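Local coordinates for extracellular sialidase/neuraminidase, putative (Aspergillus fumigatus, PDB 2XZI), which acts as a KDNase, a sialidase-family hydrolase that probably releases terminal deaminoneuraminic acid (KDN) from glycoconjugates, at residues 125-129 against 130-134; 158-161 against 162-165; 376-379 against 380-384. One frame throughout, in Å; residues are numbered along the deposited sequence.

Contact 1: 125-129 against 130-134. With KDM (deamino-alpha-neuraminic acid), chain C.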
ATOM      1  N   THR A 125       3.058  24.079  -0.692  1.00 14.22           N
ATOM      2  CA  THR A 125       2.735  24.924  -1.835  1.00 14.17           C
ATOM      3  C   THR A 125       3.258  24.328  -3.127  1.00 13.49           C
ATOM      4  O   THR A 125       3.333  25.015  -4.144  1.00 14.18           O
ATOM      5  CB  THR A 125       3.293  26.357  -1.667  1.00 14.49           C
ATOM      6  OG1 THR A 125       4.718  26.300  -1.519  1.00 16.67           O
ATOM      7  CG2 THR A 125       2.652  27.059  -0.450  1.00 14.84           C
ATOM      8  N   TYR A 126       3.622  23.046  -3.088  1.00 12.04           N
ATOM      9  CA  TYR A 126       4.043  22.327  -4.297  1.00 11.29           C
ATOM     10  C   TYR A 126       3.080  21.202  -4.657  1.00 10.99           C
ATOM     11  O   TYR A 126       2.421  20.625  -3.778  1.00 11.14           O
ATOM     12  CB  TYR A 126       5.445  21.747  -4.125  1.00 11.06           C
ATOM     13  CG  TYR A 126       6.522  22.784  -4.035  1.00 11.08           C
ATOM     14  CD1 TYR A 126       6.839  23.374  -2.816  1.00 11.89           C
ATOM     15  CD2 TYR A 126       7.219  23.201  -5.171  1.00 11.48           C
ATOM     16  CE1 TYR A 126       7.824  24.344  -2.720  1.00 13.87           C
ATOM     17  CE2 TYR A 126       8.204  24.167  -5.080  1.00 14.06           C
ATOM     18  CZ  TYR A 126       8.499  24.732  -3.853  1.00 13.16           C
ATOM     19  OH  TYR A 126       9.479  25.693  -3.750  1.00 16.58           O
ATOM     20  N   SER A 127       3.010  20.894  -5.950  1.00 10.31           N
ATOM     21  CA  SER A 127       2.250  19.753  -6.447  1.00  9.88           C
ATOM     22  C   SER A 127       2.971  19.122  -7.629  1.00 10.12           C
ATOM     23  O   SER A 127       3.827  19.767  -8.241  1.00  9.55           O
ATOM     24  CB  SER A 127       0.818  20.151  -6.814  1.00 10.31           C
ATOM     25  OG  SER A 127       0.779  20.997  -7.958  1.00 10.35           O
ATOM     26  N   GLN A 128       2.633  17.869  -7.939  1.00 10.01           N
ATOM     27  CA  GLN A 128       3.289  17.133  -9.008  1.00 10.23           C
ATOM     28  C   GLN A 128       3.282  17.891 -10.335  1.00 11.13           C
ATOM     29  O   GLN A 128       4.321  18.009 -10.988  1.00 11.39           O
ATOM     30  CB  GLN A 128       2.665  15.739  -9.150  1.00 10.25           C
ATOM     31  CG  GLN A 128       3.410  14.840 -10.147  1.00 10.80           C
ATOM     32  CD  GLN A 128       2.959  13.399 -10.086  1.00 11.48           C
ATOM     33  OE1 GLN A 128       1.877  13.085  -9.585  1.00 11.72           O
ATOM     34  NE2 GLN A 128       3.792  12.505 -10.608  1.00 11.55           N
ATOM     35  N   ASN A 129       2.122  18.417 -10.716  1.00 12.15           N
ATOM     36  CA  ASN A 129       1.993  19.134 -11.987  1.00 13.39           C
ATOM     37  C   ASN A 129       2.238  20.637 -11.874  1.00 13.65           C
ATOM     38  O   ASN A 129       2.594  21.280 -12.864  1.00 13.91           O
ATOM     39  CB  ASN A 129       0.623  18.884 -12.608  1.00 14.20           C
ATOM     40  CG  ASN A 129       0.380  17.422 -12.919  1.00 17.19           C
ATOM     41  OD1 ASN A 129       1.285  16.701 -13.336  1.00 20.64           O
ATOM     42  ND2 ASN A 129      -0.858  16.982 -12.730  1.00 21.01           N
ATOM     43  N   GLY A 130       2.064  21.198 -10.680  1.00 13.51           N
ATOM     44  CA  GLY A 130       2.117  22.645 -10.505  1.00 13.69           C
ATOM     45  C   GLY A 130       0.852  23.322 -11.004  1.00 14.45           C
ATOM     46  O   GLY A 130       0.041  22.714 -11.712  1.00 14.46           O
ATOM     47  N   LYS A 131       0.680  24.581 -10.612  1.00 14.70           N
ATOM     48  CA  LYS A 131      -0.485  25.398 -11.007  1.00 15.69           C
ATOM     49  C   LYS A 131      -1.835  24.806 -10.589  1.00 15.76           C
ATOM     50  O   LYS A 131      -2.863  25.040 -11.234  1.00 16.42           O
ATOM     51  CB  LYS A 131      -0.469  25.709 -12.510  1.00 16.34           C
ATOM     52  CG  LYS A 131       0.823  26.339 -13.009  1.00 18.64           C
ATOM     53  CD  LYS A 131       1.120  27.658 -12.320  1.00 21.46           C
ATOM     54  CE  LYS A 131       2.353  28.320 -12.914  1.00 23.44           C
ATOM     55  NZ  LYS A 131       2.686  29.578 -12.183  1.00 23.83           N
ATOM     56  N   ASP A 132      -1.817  24.023  -9.515  1.00 15.00           N
ATOM     57  CA  ASP A 132      -3.039  23.530  -8.894  1.00 15.11           C
ATOM     58  C   ASP A 132      -3.513  24.530  -7.843  1.00 15.40           C
ATOM     59  O   ASP A 132      -2.701  25.197  -7.192  1.00 15.94           O
ATOM     60  CB  ASP A 132      -2.782  22.171  -8.252  1.00 14.78           C
ATOM     61  CG  ASP A 132      -2.514  21.093  -9.271  1.00 15.38           C
ATOM     62  OD1 ASP A 132      -3.390  20.833 -10.133  1.00 16.92           O
ATOM     63  OD2 ASP A 132      -1.425  20.501  -9.225  1.00 14.63           O
ATOM     64  N   VAL A 133      -4.828  24.637  -7.676  1.00 15.82           N
ATOM     65  CA  VAL A 133      -5.383  25.615  -6.747  1.00 16.01           C
ATOM     66  C   VAL A 133      -5.653  24.949  -5.390  1.00 15.80           C
ATOM     67  O   VAL A 133      -6.376  23.964  -5.306  1.00 16.30           O
ATOM     68  CB  VAL A 133      -6.673  26.258  -7.305  1.00 16.31           C
ATOM     69  CG1 VAL A 133      -7.132  27.378  -6.406  1.00 16.23           C
ATOM     70  CG2 VAL A 133      -6.446  26.792  -8.720  1.00 16.93           C
ATOM     71  N   LEU A 134      -5.046  25.498  -4.345  1.00 15.54           N
ATOM     72  CA  LEU A 134      -5.267  25.045  -2.975  1.00 15.34           C
ATOM     73  C   LEU A 134      -6.587  25.601  -2.430  1.00 15.56           C
ATOM     74  O   LEU A 134      -7.184  26.485  -3.050  1.00 15.28           O
ATOM     75  CB  LEU A 134      -4.073  25.426  -2.098  1.00 15.50           C
ATOM     76  CG  LEU A 134      -2.760  24.707  -2.444  1.00 15.72           C
ATOM     77  CD1 LEU A 134      -1.563  25.501  -1.957  1.00 16.97           C
ATOM     78  CD2 LEU A 134      -2.751  23.295  -1.849  1.00 16.63           C
TER
HETATM   79  C2  KDM C 500      -2.303   9.057  -7.876  1.00 17.17           C
HETATM   80  C1  KDM C 500      -3.379   8.160  -8.477  1.00 15.48           C
HETATM   81  C3  KDM C 500      -2.348   9.002  -6.338  1.00 15.42           C
HETATM   82  C4  KDM C 500      -0.973   9.290  -5.669  1.00 13.71           C
HETATM   83  C5  KDM C 500       0.069   9.931  -6.595  1.00 13.09           C
HETATM   84  C6  KDM C 500       0.249   9.041  -7.850  1.00 15.14           C
HETATM   85  C7  KDM C 500       1.092   9.707  -8.949  1.00 15.08           C
HETATM   86  C8  KDM C 500       1.386   8.708 -10.083  1.00 16.09           C
HETATM   87  C9  KDM C 500       2.175   9.370 -11.199  1.00 16.78           C
HETATM   88  O5  KDM C 500       1.323  10.146  -5.899  1.00 11.91           O
HETATM   89  O1A KDM C 500      -4.375   7.870  -7.773  1.00 14.82           O
HETATM   90  O1B KDM C 500      -3.178   7.794  -9.659  1.00 15.44           O
HETATM   91  O4  KDM C 500      -1.201  10.163  -4.562  1.00 11.01           O
HETATM   92  O6  KDM C 500      -1.026   8.639  -8.452  1.00 17.01           O
HETATM   93  O7  KDM C 500       0.372  10.828  -9.470  1.00 13.04           O
HETATM   94  O8  KDM C 500       2.164   7.605  -9.598  1.00 16.52           O
HETATM   95  O9  KDM C 500       3.464   9.720 -10.668  1.00 17.94           O
HETATM   96  O2  KDM C 500      -2.630  10.374  -8.336  1.00 17.19           O
HETATM   97  O   HOH W   1      -0.366  18.048  -9.508  1.00 14.89           O

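Contact 2: 158-161 against 162-165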
ATOM      1  N   SER A 158       8.494   2.189  14.814  1.00  6.62           N
ATOM      2  CA  SER A 158       7.889   1.931  16.115  1.00  7.15           C
ATOM      3  C   SER A 158       8.563   0.738  16.764  1.00  7.19           C
ATOM      4  O   SER A 158       8.836  -0.269  16.108  1.00  6.80           O
ATOM      5  CB  SER A 158       6.387   1.688  15.960  1.00  7.90           C
ATOM      6  OG  SER A 158       5.795   1.261  17.185  1.00  6.82           O
ATOM      7  N   ARG A 159       8.823   0.870  18.073  1.00  6.76           N
ATOM      8  CA  ARG A 159       9.426  -0.217  18.847  1.00  7.59           C
ATOM      9  C   ARG A 159       8.422  -0.858  19.802  1.00  8.08           C
ATOM     10  O   ARG A 159       8.785  -1.755  20.570  1.00  9.21           O
ATOM     11  CB  ARG A 159      10.599   0.300  19.687  1.00  7.80           C
ATOM     12  CG  ARG A 159      11.560   1.235  18.997  1.00  9.88           C
ATOM     13  CD  ARG A 159      12.348   0.551  17.887  1.00  9.19           C
ATOM     14  NE  ARG A 159      13.383   1.446  17.364  1.00  9.14           N
ATOM     15  CZ  ARG A 159      14.410   1.043  16.614  1.00  6.76           C
ATOM     16  NH1 ARG A 159      14.517  -0.235  16.239  1.00  8.68           N
ATOM     17  NH2 ARG A 159      15.306   1.939  16.201  1.00  9.76           N
ATOM     18  N   ASP A 160       7.179  -0.389  19.762  1.00  7.19           N
ATOM     19  CA  ASP A 160       6.146  -0.817  20.714  1.00  7.58           C
ATOM     20  C   ASP A 160       4.863  -1.258  20.006  1.00  7.69           C
ATOM     21  O   ASP A 160       3.746  -0.897  20.403  1.00  7.58           O
ATOM     22  CB  ASP A 160       5.883   0.280  21.753  1.00  7.82           C
ATOM     23  CG  ASP A 160       5.449   1.600  21.134  1.00  9.55           C
ATOM     24  OD1 ASP A 160       5.221   1.669  19.901  1.00  9.58           O
ATOM     25  OD2 ASP A 160       5.334   2.603  21.889  1.00 12.41           O
ATOM     26  N   ASP A 161       5.063  -2.033  18.932  1.00  7.37           N
ATOM     27  CA  ASP A 161       3.971  -2.694  18.212  1.00  7.65           C
ATOM     28  C   ASP A 161       2.997  -1.653  17.616  1.00  8.05           C
ATOM     29  O   ASP A 161       1.766  -1.876  17.555  1.00  8.09           O
ATOM     30  CB  ASP A 161       3.276  -3.697  19.161  1.00  7.98           C
ATOM     31  CG  ASP A 161       2.759  -4.940  18.453  1.00  8.84           C
ATOM     32  OD1 ASP A 161       3.245  -5.279  17.349  1.00  8.54           O
ATOM     33  OD2 ASP A 161       1.862  -5.618  19.025  1.00  9.68           O
ATOM     34  N   GLY A 162       3.548  -0.527  17.157  1.00  7.11           N
ATOM     35  CA  GLY A 162       2.754   0.516  16.508  1.00  7.49           C
ATOM     36  C   GLY A 162       2.116   1.530  17.431  1.00  7.85           C
ATOM     37  O   GLY A 162       1.426   2.447  16.975  1.00  7.51           O
ATOM     38  N   ASN A 163       2.323   1.381  18.742  1.00  8.39           N
ATOM     39  CA  ASN A 163       1.690   2.322  19.675  1.00  8.96           C
ATOM     40  C   ASN A 163       2.204   3.765  19.527  1.00  8.83           C
ATOM     41  O   ASN A 163       1.431   4.733  19.570  1.00  9.04           O
ATOM     42  CB  ASN A 163       1.837   1.837  21.118  1.00  9.76           C
ATOM     43  CG  ASN A 163       0.915   2.567  22.067  1.00 11.83           C
ATOM     44  OD1 ASN A 163      -0.250   2.792  21.757  1.00 12.68           O
ATOM     45  ND2 ASN A 163       1.436   2.940  23.237  1.00 15.45           N
ATOM     46  N   THR A 164       3.513   3.899  19.332  1.00  8.59           N
ATOM     47  CA  THR A 164       4.111   5.200  19.096  1.00  9.00           C
ATOM     48  C   THR A 164       5.165   5.105  18.001  1.00  7.88           C
ATOM     49  O   THR A 164       5.705   4.026  17.718  1.00  7.95           O
ATOM     50  CB  THR A 164       4.773   5.786  20.359  1.00  9.44           C
ATOM     51  OG1 THR A 164       5.867   4.953  20.735  1.00  9.74           O
ATOM     52  CG2 THR A 164       3.781   5.898  21.534  1.00 10.65           C
ATOM     53  N   TRP A 165       5.441   6.262  17.419  1.00  7.61           N
ATOM     54  CA  TRP A 165       6.308   6.419  16.252  1.00  7.71           C
ATOM     55  C   TRP A 165       7.347   7.505  16.485  1.00  8.37           C
ATOM     56  O   TRP A 165       7.049   8.549  17.059  1.00  8.98           O
ATOM     57  CB  TRP A 165       5.440   6.791  15.033  1.00  7.51           C
ATOM     58  CG  TRP A 165       4.538   5.669  14.695  1.00  6.16           C
ATOM     59  CD1 TRP A 165       3.264   5.458  15.177  1.00  6.72           C
ATOM     60  CD2 TRP A 165       4.855   4.538  13.889  1.00  6.51           C
ATOM     61  NE1 TRP A 165       2.768   4.279  14.687  1.00  7.19           N
ATOM     62  CE2 TRP A 165       3.724   3.691  13.894  1.00  6.75           C
ATOM     63  CE3 TRP A 165       5.984   4.159  13.147  1.00  5.58           C
ATOM     64  CZ2 TRP A 165       3.692   2.468  13.193  1.00  6.37           C
ATOM     65  CZ3 TRP A 165       5.957   2.950  12.446  1.00  5.25           C
ATOM     66  CH2 TRP A 165       4.814   2.117  12.480  1.00  4.68           C
TER
HETATM   67  O   HOH W   2       8.165   3.286  19.429  1.00 10.89           O
HETATM   68  O   HOH W   3       4.169   2.340  24.272  1.00 23.73           O

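Contact 3: 376-379 against 380-384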
ATOM      1  N   ASN A 376     -10.359 -16.005   3.202  1.00  6.34           N
ATOM      2  CA  ASN A 376      -9.391 -17.084   3.126  1.00  6.46           C
ATOM      3  C   ASN A 376      -9.138 -17.547   1.702  1.00  6.44           C
ATOM      4  O   ASN A 376      -9.769 -17.080   0.750  1.00  6.02           O
ATOM      5  CB  ASN A 376      -9.746 -18.248   4.059  1.00  6.74           C
ATOM      6  CG  ASN A 376     -11.084 -18.900   3.741  1.00  6.51           C
ATOM      7  OD1 ASN A 376     -11.804 -18.519   2.804  1.00  7.55           O
ATOM      8  ND2 ASN A 376     -11.428 -19.893   4.544  1.00  8.44           N
ATOM      9  N   LEU A 377      -8.162 -18.434   1.560  1.00  6.59           N
ATOM     10  CA  LEU A 377      -7.817 -18.974   0.251  1.00  7.03           C
ATOM     11  C   LEU A 377      -9.018 -19.681  -0.355  1.00  6.71           C
ATOM     12  O   LEU A 377      -9.270 -19.561  -1.556  1.00  6.47           O
ATOM     13  CB  LEU A 377      -6.632 -19.931   0.355  1.00  7.54           C
ATOM     14  CG  LEU A 377      -5.287 -19.314   0.715  1.00  7.04           C
ATOM     15  CD1 LEU A 377      -4.317 -20.451   0.983  1.00  9.31           C
ATOM     16  CD2 LEU A 377      -4.775 -18.371  -0.380  1.00  8.73           C
ATOM     17  N   SER A 378      -9.769 -20.406   0.479  1.00  6.74           N
ATOM     18  CA  SER A 378     -10.975 -21.079   0.012  1.00  6.82           C
ATOM     19  C   SER A 378     -11.950 -20.121  -0.658  1.00  6.90           C
ATOM     20  O   SER A 378     -12.525 -20.442  -1.679  1.00  7.60           O
ATOM     21  CB  SER A 378     -11.692 -21.749   1.163  1.00  7.08           C
ATOM     22  OG  SER A 378     -12.892 -22.307   0.678  1.00  6.93           O
ATOM     23  N   TRP A 379     -12.117 -18.935  -0.085  1.00  7.22           N
ATOM     24  CA  TRP A 379     -13.003 -17.956  -0.699  1.00  7.38           C
ATOM     25  C   TRP A 379     -12.535 -17.599  -2.116  1.00  7.39           C
ATOM     26  O   TRP A 379     -13.341 -17.563  -3.051  1.00  7.35           O
ATOM     27  CB  TRP A 379     -13.174 -16.708   0.171  1.00  8.13           C
ATOM     28  CG  TRP A 379     -14.132 -15.741  -0.425  1.00  7.40           C
ATOM     29  CD1 TRP A 379     -15.490 -15.757  -0.310  1.00  7.44           C
ATOM     30  CD2 TRP A 379     -13.811 -14.625  -1.259  1.00  6.99           C
ATOM     31  NE1 TRP A 379     -16.038 -14.710  -1.009  1.00  7.74           N
ATOM     32  CE2 TRP A 379     -15.031 -13.992  -1.598  1.00  7.38           C
ATOM     33  CE3 TRP A 379     -12.609 -14.084  -1.747  1.00  7.01           C
ATOM     34  CZ2 TRP A 379     -15.086 -12.849  -2.411  1.00  7.39           C
ATOM     35  CZ3 TRP A 379     -12.662 -12.936  -2.539  1.00  7.14           C
ATOM     36  CH2 TRP A 379     -13.892 -12.331  -2.861  1.00  7.14           C
ATOM     37  N   ILE A 380     -11.237 -17.373  -2.297  1.00  6.97           N
ATOM     38  CA  ILE A 380     -10.726 -17.057  -3.627  1.00  7.29           C
ATOM     39  C   ILE A 380     -10.959 -18.219  -4.586  1.00  7.48           C
ATOM     40  O   ILE A 380     -11.454 -18.027  -5.701  1.00  7.70           O
ATOM     41  CB  ILE A 380      -9.218 -16.754  -3.612  1.00  7.73           C
ATOM     42  CG1 ILE A 380      -8.899 -15.600  -2.651  1.00  7.68           C
ATOM     43  CG2 ILE A 380      -8.731 -16.407  -5.022  1.00  7.03           C
ATOM     44  CD1 ILE A 380      -7.381 -15.308  -2.471  1.00  6.07           C
ATOM     45  N   LEU A 381     -10.581 -19.418  -4.146  1.00  7.66           N
ATOM     46  CA  LEU A 381     -10.617 -20.630  -4.989  1.00  8.46           C
ATOM     47  C   LEU A 381     -12.012 -21.108  -5.375  1.00  9.21           C
ATOM     48  O   LEU A 381     -12.174 -21.764  -6.400  1.00  9.81           O
ATOM     49  CB  LEU A 381      -9.840 -21.765  -4.317  1.00  8.14           C
ATOM     50  CG  LEU A 381      -8.348 -21.485  -4.176  1.00  9.28           C
ATOM     51  CD1 LEU A 381      -7.739 -22.465  -3.164  1.00 10.19           C
ATOM     52  CD2 LEU A 381      -7.658 -21.541  -5.535  1.00  9.83           C
ATOM     53  N   ASN A 382     -13.008 -20.776  -4.562  1.00  8.71           N
ATOM     54  CA  ASN A 382     -14.391 -21.136  -4.849  1.00  9.17           C
ATOM     55  C   ASN A 382     -15.143 -20.063  -5.642  1.00  9.15           C
ATOM     56  O   ASN A 382     -16.368 -20.124  -5.785  1.00  9.76           O
ATOM     57  CB  ASN A 382     -15.090 -21.546  -3.551  1.00  9.28           C
ATOM     58  CG  ASN A 382     -14.659 -22.936  -3.107  1.00 10.60           C
ATOM     59  OD1 ASN A 382     -14.995 -23.933  -3.750  1.00 13.17           O
ATOM     60  ND2 ASN A 382     -13.895 -23.014  -2.016  1.00  9.17           N
ATOM     61  N   GLY A 383     -14.402 -19.096  -6.184  1.00  9.13           N
ATOM     62  CA  GLY A 383     -14.978 -18.057  -7.033  1.00  9.34           C
ATOM     63  C   GLY A 383     -15.565 -18.670  -8.301  1.00  9.61           C
ATOM     64  O   GLY A 383     -15.057 -19.687  -8.784  1.00 10.10           O
ATOM     65  N   PRO A 384     -16.626 -18.053  -8.845  1.00  9.74           N
ATOM     66  CA  PRO A 384     -17.385 -18.602  -9.974  1.00  9.97           C
ATOM     67  C   PRO A 384     -16.644 -18.551 -11.313  1.00 11.10           C
ATOM     68  O   PRO A 384     -17.112 -19.134 -12.284  1.00 10.14           O
ATOM     69  CB  PRO A 384     -18.625 -17.701 -10.012  1.00 10.63           C
ATOM     70  CG  PRO A 384     -18.146 -16.412  -9.500  1.00 10.66           C
ATOM     71  CD  PRO A 384     -17.205 -16.781  -8.381  1.00  9.51           C
TER

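Contact 1: 125-129 against 130-134
In the loop that leaves the short strand 126-127 and adds Gln128 to the sugar-binding pocket, Ser127 meets Asp132 side chain to side chain. The Ser127 OG proton goes to Asp132 OD2 at 2.6 Å, and it arrives on the anti lone pair, away from the other carboxylate oxygen. The serine torsion explains the reach: with chi1 at 69°, OG lies between the backbone N and the carbonyl carbon and faces the returning chain. There it also receives a weak bond from Gly130 N at 3.0 Å (131° at the hydrogen), whose weak second acceptor is Ser127 O. A water donates to Asp132 OD2 at 2.7 Å and accepts from Asn129 N at 2.8 Å, so this carboxylate oxygen ties both limbs of the turn together.

The loop belongs to a sialidase beta-propeller, whose pocket is lined by residues from strands and from the loops between them. Here strand 126-127 runs parallel to strand 141-142, and Thr140 OG1 accepts from Asp132 N and is also hydrogen-bonded to Ser127 OG. Gln128 points the other way, its chain extended toward the bound deamino-alpha-neuraminic acid (KDM). Its amide reads two sugar hydroxyls: Gln128 OE1 accepts from KDM O7 at 2.7 Å, and Gln128 NE2 donates to KDM O9 at 2.8 Å with an almost straight N-H...O angle of 168°. Arg39, Arg58, Asp64, Arg245 and Arg302 hydrogen-bond the same ligand. Farther along the chain, the Leu134 CD1 methyl loosely approaches the backbone at Thr125 CA, 4.3 Å away.

Contact 2: 158-161 against 162-165
Ser158 OG is the polar atom on which this turn converges. Gly162 N donates to Ser158 OG at 2.9 Å, Asp160 N adds a weak bond to the same oxygen, and Thr164 O lies 2.8 Å from Ser158 OG as a possible acceptor of its proton. The sequence Ser-Arg-Asp-Asp-Gly-Asn-Thr-Trp matches the Asp box, Ser/Thr-X-Asp-X-Gly-X-Thr-Trp, a hairpin loop that recurs in sialidase propellers; here it begins at the end of strand 152-158. A type I' turn from Asp160 to Asn163 forms its tip, closed by the bond from Asn163 N to Asp160 O at 3.2 Å.

The Asp160 carboxylate folds back over this turn, with chi1 at 58°, which places CG between the backbone N and the carbonyl carbon. Both oxygens then meet Thr164 on their syn sides, somewhat out of the carboxylate plane. Asp160 OD1 accepts from Thr164 N at 2.9 Å, nearly straight at 164°, while Thr164 OG1 donates to Asp160 OD2 at 2.7 Å. One water joins Asp160 OD2 to Asn163 ND2, and another spans Arg159 N and Thr164 O.

Trp165 packs against the apolar side of Ser158. Ser158 CB sits 3.6 Å from the centroid of the Trp165 six-membered ring, only 4° off the ring normal, a CH-pi contact over the face. Tyr72 meets the indole edge-to-face, and Ile115 and Leu117 of strand 115-122 also touch it. The Asp161 side chain leaves the turn on the side away from 162-165, for a salt bridge with Arg50 and a hydrogen bond with Thr46. With a backbone amide, a hydroxyl and a water all donating to it, the Asp160 carboxylate is probably kept ionised and fixed in its rotation.

Contact 3: 376-379 against 380-384
Asn382 folds back over Ser378 at the end of helix 377-381, the short helix that follows the last strand of the chain, 368-375. From the start of the side chain, Asn382 CB lies 3.4 Å from Ser378 O, and CG stays almost as near. Because chi1 of -75° sets CG beside the backbone N, the amide and the main-chain N-H can share one acceptor. At the tip, Asn382 ND2 donates to Ser378 O at 2.9 Å, while Asn382 N reaches the same Ser378 O, also at 2.9 Å, from the opposite face of the carbonyl plane. A weak bond takes Asn382 ND2 to Ser378 OG at 3.0 Å; that amide nitrogen is also bonded to Lys6 O, and the serine hydroxyl to Ala8 O, both in the N-terminal segment.

The N-terminal end of the helix is capped. Asn376 is the N-cap residue, and Trp379 N donates to Asn376 OD1 at 2.9 Å from above the carbonyl plane; Tyr11 N bonds to the same oxygen. Leu377, Ile380 and Leu381 face Ile309 of strand 305-310, so apolar packing seats the helix against the propeller. Within the helix, Leu381 N bonds to Leu377 O at 2.9 Å with an N-H...O angle of 168°, and Ile380 CG1 rests 4.1 Å from Trp379 CE3.

In the fold
All three contacts are short-range: contacts 1 and 2 fold loops of one blade, and contact 3 spans a short helix. Contact 3 is the buried one: its apolar side chains lie on neighbouring strands, and its polar ends bind the N-terminal segment, whose strand 12-18 pairs with 368-375, consistent with the usual propeller closure by an N-terminal strand. Contacts 1 and 2 are only partly buried and use carboxylates, hydroxyls and waters. Contact 1 lies between strands 115-122 and 152-158, contact 2 between 152-158 and 169-170, yet their centres are about 33 Å apart: contact 1 reaches the sugar, whereas contact 2 is a structural Asp box. Contacts 1 and 3 lie on opposite sides of the chain's centre.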